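Local coordinates for protein L-iditol 2-dehydrogenase (Clostridium scindens, PDB 4OH1) that is probably a zinc-dependent, NAD-linked L-iditol 2-dehydrogenase, oxidising a sugar alcohol with the help of a bound zinc ion, at residues A[75-80]-A[148-153]; A[155-160]-A[303-308]. All coordinates share one frame; numbering follows the deposited sequence.

Contact 1: residues A[75-80]-A[148-153]; sequences ELSGVI and ADLKDY. With ZN (zinc ion), chain B.
S77 and L150 carry most of this contact, where the first turn of the short helix 150-153 sits against the middle of strand 75-83. The hydroxyl of S77 donates to the backbone carbonyl of L150, OG to O 2.6 Å. It comes in from the side of that carbonyl, with a C=O...donor angle of 127° and the donor tilted 32° out of the carbonyl plane. The torsion explains the reach: OG stands between the backbone N and the carbonyl carbon of its own residue (chi1 59°), while CB itself points at the helix.

Around this bond the packing is close, a leucine methyl and backbone atoms meeting S77. The methyl L150 CD2 lies 3.9 Å from S77 CB and also touches the carbonyl oxygen of G78. On the other flank the backbone of Y153 closes in, with its C 4.0 Å from S77 CB; the ring leads away from the strand, to V99 and I144. Strand 75-83 is itself held between strands 35-44 and 97-100 of the mixed sheet.

Toward V79 the fit loosens: its CG2 reaches L150 CD1 only at 4.4 Å, and both residues are partly exposed. D149, on the solvent side, caps the helix as its N-cap residue, OD1 accepting from K151 N at 2.9 Å from the anti side of the carboxylate. K151 extends away to a salt bridge with E324.

At the start of the strand E75 turns its acid elsewhere, OE2 binding the zinc ion at 2.1 Å and OE1 pairing with K344. The chemistry thus divides: one short bond from a buried hydroxyl fixes the helix turn on the strand, whereas the carboxylates of D149 and E75 serve the helix N-terminus and the metal.

Contact 2: residues A[155-160]-A[303-308]; sequences LVEPLT and WQFPKS. With ZN (zinc ion), chain B.
The zinc site of the family's active centre is backed here by helix packing: V156, E157 and T160, in the first turns of helix 156-168, lie against F305 and S308 of helix 305-311. E157 binds the zinc ion through OE1 at 2.1 Å, and its OE2 accepts from zinc-bound water 2 at 2.5 Å. C46 (here a cysteinesulfonic acid), H74 and E75 complete the protein ligands.

On the other side of the same glutamate, CG touches F305 CZ at 3.9 Å, so the aliphatic part of a metal ligand meets that rim atom of the ring obliquely. T160 CG2 sits over one face of that ring, 4.1 Å from its centroid, a CH-pi contact, and V156 CG1 approaches it obliquely. Helix 305-311 follows the last strand, 294-297, of the Rossmann-type parallel sheet, and F142 meets the F305 ring from the sheet that carries E75.

S308 OG, anti to its backbone N (chi1 178°), donates to V156 O at 2.9 Å, in the carbonyl plane on a lone pair. V156 O also takes T160 N, so two donors grip it, and L159 CB packs 3.4 Å from S308 OG.

Overall arrangement
Contact 1 closes before contact 2 opens along the chain, and their centres lie 12 Å apart. The short helix 150-153 leads almost directly into helix 156-168, so consecutive helices first pack on strand 75-83 of the mixed sheet and then on helix 305-311, which comes after the last strand of the parallel Rossmann-type sheet in the chain. The two meet at the zinc ion: E75 OE2 and E157 OE1 come within 3.2 Å of each other, both on the metal, and E75 CD packs against P158 CD. Waters 1 and 2 are shared. The metal is therefore ligated both from the GroES-like part of the chain and from the helix that runs on beside helix 184-194.

Contact 1: residues A[75-80]-A[148-153]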
loop_
_atom_site.group_PDB
_atom_site.type_symbol
_atom_site.label_atom_id
_atom_site.label_comp_id
_atom_site.label_asym_id
_atom_site.label_seq_id
_atom_site.Cartn_x
_atom_site.Cartn_y
_atom_site.Cartn_z
ATOM N N GLU A 75 -13.615 6.350 27.480
ATOM C CA GLU A 75 -12.698 7.375 27.097
ATOM C C GLU A 75 -12.171 7.990 28.370
ATOM O O GLU A 75 -12.914 8.685 29.057
ATOM C CB GLU A 75 -13.394 8.422 26.248
ATOM C CG GLU A 75 -14.103 7.862 25.011
ATOM C CD GLU A 75 -14.721 8.964 24.083
ATOM O OE1 GLU A 75 -14.756 10.173 24.420
ATOM O OE2 GLU A 75 -15.136 8.611 22.973
ATOM N N LEU A 76 -10.938 7.672 28.744
ATOM C CA LEU A 76 -10.460 8.089 30.097
ATOM C C LEU A 76 -8.955 8.174 30.210
ATOM O O LEU A 76 -8.173 7.463 29.502
ATOM C CB LEU A 76 -10.979 7.169 31.200
ATOM C CG LEU A 76 -10.409 5.738 31.128
ATOM C CD1 LEU A 76 -10.274 5.132 32.459
ATOM C CD2 LEU A 76 -11.242 4.869 30.228
ATOM N N SER A 77 -8.549 9.083 31.081
ATOM C CA SER A 77 -7.157 9.180 31.477
ATOM C C SER A 77 -7.106 9.154 33.002
ATOM O O SER A 77 -8.047 9.544 33.634
ATOM C CB SER A 77 -6.554 10.488 30.969
ATOM O OG SER A 77 -7.268 11.561 31.491
ATOM N N GLY A 78 -6.001 8.714 33.572
ATOM C CA GLY A 78 -5.774 8.894 34.976
ATOM C C GLY A 78 -4.400 8.414 35.362
ATOM O O GLY A 78 -3.473 8.479 34.565
ATOM N N VAL A 79 -4.285 7.922 36.602
ATOM C CA VAL A 79 -2.990 7.559 37.190
ATOM C C VAL A 79 -3.113 6.129 37.746
ATOM O O VAL A 79 -4.135 5.757 38.310
ATOM C CB VAL A 79 -2.625 8.559 38.274
ATOM C CG1 VAL A 79 -1.323 8.229 38.875
ATOM C CG2 VAL A 79 -2.530 9.957 37.683
ATOM N N ILE A 80 -2.089 5.314 37.554
ATOM C CA ILE A 80 -2.065 3.988 38.107
ATOM C C ILE A 80 -2.100 4.060 39.652
ATOM O O ILE A 80 -1.325 4.779 40.269
ATOM C CB ILE A 80 -0.845 3.216 37.657
ATOM C CG1 ILE A 80 -0.882 3.022 36.135
ATOM C CG2 ILE A 80 -0.795 1.854 38.364
ATOM C CD1 ILE A 80 0.085 1.963 35.572
ATOM N N ALA A 148 1.931 15.214 31.094
ATOM C CA ALA A 148 0.714 15.312 30.286
ATOM C C ALA A 148 -0.417 15.965 30.999
ATOM O O ALA A 148 -0.681 15.652 32.156
ATOM C CB ALA A 148 0.249 13.950 29.912
ATOM N N ASP A 149 -1.142 16.817 30.271
ATOM C CA ASP A 149 -2.424 17.359 30.729
ATOM C C ASP A 149 -3.470 16.267 30.518
ATOM O O ASP A 149 -3.867 15.968 29.387
ATOM C CB ASP A 149 -2.778 18.598 29.920
ATOM C CG ASP A 149 -4.158 19.155 30.257
ATOM O OD1 ASP A 149 -4.965 18.459 30.899
ATOM O OD2 ASP A 149 -4.441 20.308 29.873
ATOM N N LEU A 150 -3.914 15.672 31.613
ATOM C CA LEU A 150 -4.816 14.548 31.562
ATOM C C LEU A 150 -6.156 14.805 30.869
ATOM O O LEU A 150 -6.821 13.886 30.408
ATOM C CB LEU A 150 -5.069 14.075 32.993
ATOM C CG LEU A 150 -3.842 13.387 33.560
ATOM C CD1 LEU A 150 -4.007 13.172 35.053
ATOM C CD2 LEU A 150 -3.601 12.043 32.913
ATOM N N LYS A 151 -6.596 16.044 30.858
ATOM C CA LYS A 151 -7.844 16.384 30.262
ATOM C C LYS A 151 -7.821 16.077 28.778
ATOM O O LYS A 151 -8.744 15.529 28.239
ATOM C CB LYS A 151 -8.072 17.882 30.455
ATOM C CG LYS A 151 -9.321 18.418 29.831
ATOM C CD LYS A 151 -9.421 19.908 30.149
ATOM C CE LYS A 151 -10.574 20.509 29.465
ATOM N NZ LYS A 151 -10.960 21.794 30.085
ATOM N N ASP A 152 -6.748 16.455 28.119
ATOM C CA ASP A 152 -6.645 16.231 26.689
ATOM C C ASP A 152 -6.452 14.795 26.340
ATOM O O ASP A 152 -6.976 14.343 25.320
ATOM C CB ASP A 152 -5.494 17.010 26.132
ATOM C CG ASP A 152 -5.766 18.525 26.099
ATOM O OD1 ASP A 152 -6.920 19.008 26.239
ATOM O OD2 ASP A 152 -4.772 19.227 25.932
ATOM N N TYR A 153 -5.708 14.067 27.171
ATOM C CA TYR A 153 -5.454 12.627 26.890
ATOM C C TYR A 153 -6.651 11.751 27.138
ATOM O O TYR A 153 -6.675 10.615 26.721
ATOM C CB TYR A 153 -4.216 12.112 27.641
ATOM C CG TYR A 153 -2.908 12.637 27.048
ATOM C CD1 TYR A 153 -2.460 13.893 27.340
ATOM C CD2 TYR A 153 -2.142 11.859 26.193
ATOM C CE1 TYR A 153 -1.297 14.381 26.772
ATOM C CE2 TYR A 153 -0.961 12.319 25.680
ATOM C CZ TYR A 153 -0.550 13.585 25.961
ATOM O OH TYR A 153 0.604 14.061 25.409
HETATM ZN ZN ZN B . -15.121 6.803 21.967
HETATM O O HOH W 1 -15.244 7.672 19.743
HETATM O O HOH W 2 -15.412 4.925 20.523
#

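Contact 2: residues A[155-160]-A[303-308]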
loop_
_atom_site.group_PDB
_atom_site.type_symbol
_atom_site.label_atom_id
_atom_site.label_comp_id
_atom_site.label_asym_id
_atom_site.label_seq_id
_atom_site.Cartn_x
_atom_site.Cartn_y
_atom_site.Cartn_z
ATOM N N LEU A 155 -9.092 12.161 25.527
ATOM C CA LEU A 155 -9.607 12.008 24.155
ATOM C C LEU A 155 -8.771 11.091 23.322
ATOM O O LEU A 155 -9.008 11.032 22.130
ATOM C CB LEU A 155 -9.772 13.357 23.440
ATOM C CG LEU A 155 -11.155 13.918 23.783
ATOM C CD1 LEU A 155 -11.441 14.015 25.292
ATOM C CD2 LEU A 155 -11.187 15.287 23.191
ATOM N N VAL A 156 -7.828 10.352 23.907
ATOM C CA VAL A 156 -7.047 9.406 23.124
ATOM C C VAL A 156 -7.858 8.407 22.350
ATOM O O VAL A 156 -7.511 8.092 21.158
ATOM C CB VAL A 156 -5.962 8.687 23.944
ATOM C CG1 VAL A 156 -5.401 7.496 23.214
ATOM C CG2 VAL A 156 -4.810 9.639 24.246
ATOM N N GLU A 157 -8.922 7.881 22.938
ATOM C CA GLU A 157 -9.648 6.794 22.266
ATOM C C GLU A 157 -10.436 7.346 21.078
ATOM O O GLU A 157 -10.412 6.767 20.003
ATOM C CB GLU A 157 -10.558 5.992 23.204
ATOM C CG GLU A 157 -11.309 4.786 22.515
ATOM C CD GLU A 157 -12.565 5.206 21.782
ATOM O OE1 GLU A 157 -13.093 6.287 22.122
ATOM O OE2 GLU A 157 -13.005 4.523 20.821
ATOM N N PRO A 158 -11.156 8.437 21.257
ATOM C CA PRO A 158 -11.833 8.903 20.055
ATOM C C PRO A 158 -10.867 9.359 18.942
ATOM O O PRO A 158 -11.181 9.167 17.771
ATOM C CB PRO A 158 -12.715 10.034 20.538
ATOM C CG PRO A 158 -12.257 10.373 21.848
ATOM C CD PRO A 158 -11.626 9.140 22.431
ATOM N N LEU A 159 -9.702 9.895 19.302
ATOM C CA LEU A 159 -8.656 10.188 18.298
ATOM C C LEU A 159 -8.243 8.944 17.545
ATOM O O LEU A 159 -8.022 9.026 16.336
ATOM C CB LEU A 159 -7.467 10.894 18.893
ATOM C CG LEU A 159 -6.477 11.541 17.931
ATOM C CD1 LEU A 159 -7.159 12.726 17.127
ATOM C CD2 LEU A 159 -5.345 12.076 18.713
ATOM N N THR A 160 -8.170 7.777 18.197
ATOM C CA THR A 160 -7.906 6.571 17.432
ATOM C C THR A 160 -8.955 6.261 16.360
ATOM O O THR A 160 -8.642 5.659 15.338
ATOM C CB THR A 160 -7.784 5.298 18.291
ATOM O OG1 THR A 160 -9.059 4.977 18.892
ATOM C CG2 THR A 160 -6.701 5.441 19.387
ATOM N N TRP A 303 -4.379 -1.190 16.766
ATOM C CA TRP A 303 -3.019 -0.719 16.931
ATOM C C TRP A 303 -2.847 0.789 16.846
ATOM O O TRP A 303 -1.818 1.236 16.427
ATOM C CB TRP A 303 -2.116 -1.344 15.872
ATOM C CG TRP A 303 -2.312 -2.844 15.750
ATOM C CD1 TRP A 303 -2.621 -3.516 14.614
ATOM C CD2 TRP A 303 -2.192 -3.848 16.791
ATOM N NE1 TRP A 303 -2.716 -4.867 14.876
ATOM C CE2 TRP A 303 -2.436 -5.095 16.196
ATOM C CE3 TRP A 303 -1.897 -3.811 18.157
ATOM C CZ2 TRP A 303 -2.421 -6.288 16.921
ATOM C CZ3 TRP A 303 -1.907 -5.007 18.883
ATOM C CH2 TRP A 303 -2.157 -6.213 18.258
ATOM N N GLN A 304 -3.841 1.563 17.244
ATOM C CA GLN A 304 -3.766 2.993 17.086
ATOM C C GLN A 304 -3.387 3.762 18.333
ATOM O O GLN A 304 -3.174 4.995 18.269
ATOM C CB GLN A 304 -5.107 3.536 16.584
ATOM C CG GLN A 304 -5.572 2.994 15.251
ATOM C CD GLN A 304 -4.821 3.592 14.064
ATOM O OE1 GLN A 304 -3.724 4.071 14.181
ATOM N NE2 GLN A 304 -5.401 3.516 12.945
ATOM N N PHE A 305 -3.347 3.093 19.465
ATOM C CA PHE A 305 -3.205 3.823 20.737
ATOM C C PHE A 305 -1.874 4.567 20.892
ATOM O O PHE A 305 -1.856 5.756 21.210
ATOM C CB PHE A 305 -3.564 2.898 21.915
ATOM C CG PHE A 305 -5.052 3.005 22.340
ATOM C CD1 PHE A 305 -6.072 2.374 21.612
ATOM C CD2 PHE A 305 -5.418 3.751 23.433
ATOM C CE1 PHE A 305 -7.417 2.505 21.990
ATOM C CE2 PHE A 305 -6.764 3.882 23.802
ATOM C CZ PHE A 305 -7.745 3.260 23.077
ATOM N N PRO A 306 -0.743 3.914 20.604
ATOM C CA PRO A 306 0.541 4.621 20.737
ATOM C C PRO A 306 0.610 5.847 19.807
ATOM O O PRO A 306 0.975 6.967 20.257
ATOM C CB PRO A 306 1.575 3.535 20.397
ATOM C CG PRO A 306 0.856 2.263 20.798
ATOM C CD PRO A 306 -0.537 2.478 20.344
ATOM N N LYS A 307 0.161 5.642 18.569
ATOM C CA LYS A 307 0.045 6.715 17.548
ATOM C C LYS A 307 -0.774 7.903 18.021
ATOM O O LYS A 307 -0.380 9.097 17.989
ATOM C CB LYS A 307 -0.519 6.095 16.269
ATOM C CG LYS A 307 -0.603 7.056 15.097
ATOM C CD LYS A 307 -1.398 6.525 13.976
ATOM C CE LYS A 307 -0.762 5.320 13.351
ATOM N NZ LYS A 307 -1.758 4.656 12.527
ATOM N N SER A 308 -1.925 7.580 18.513
ATOM C CA SER A 308 -2.813 8.593 19.023
ATOM C C SER A 308 -2.217 9.361 20.167
ATOM O O SER A 308 -2.320 10.611 20.271
ATOM C CB SER A 308 -4.113 7.906 19.440
ATOM O OG SER A 308 -5.006 8.842 19.986
HETATM ZN ZN ZN B . -15.121 6.803 21.967
HETATM O O HOH W 2 -15.412 4.925 20.523
HETATM O O HOH W 1 -15.244 7.672 19.743
#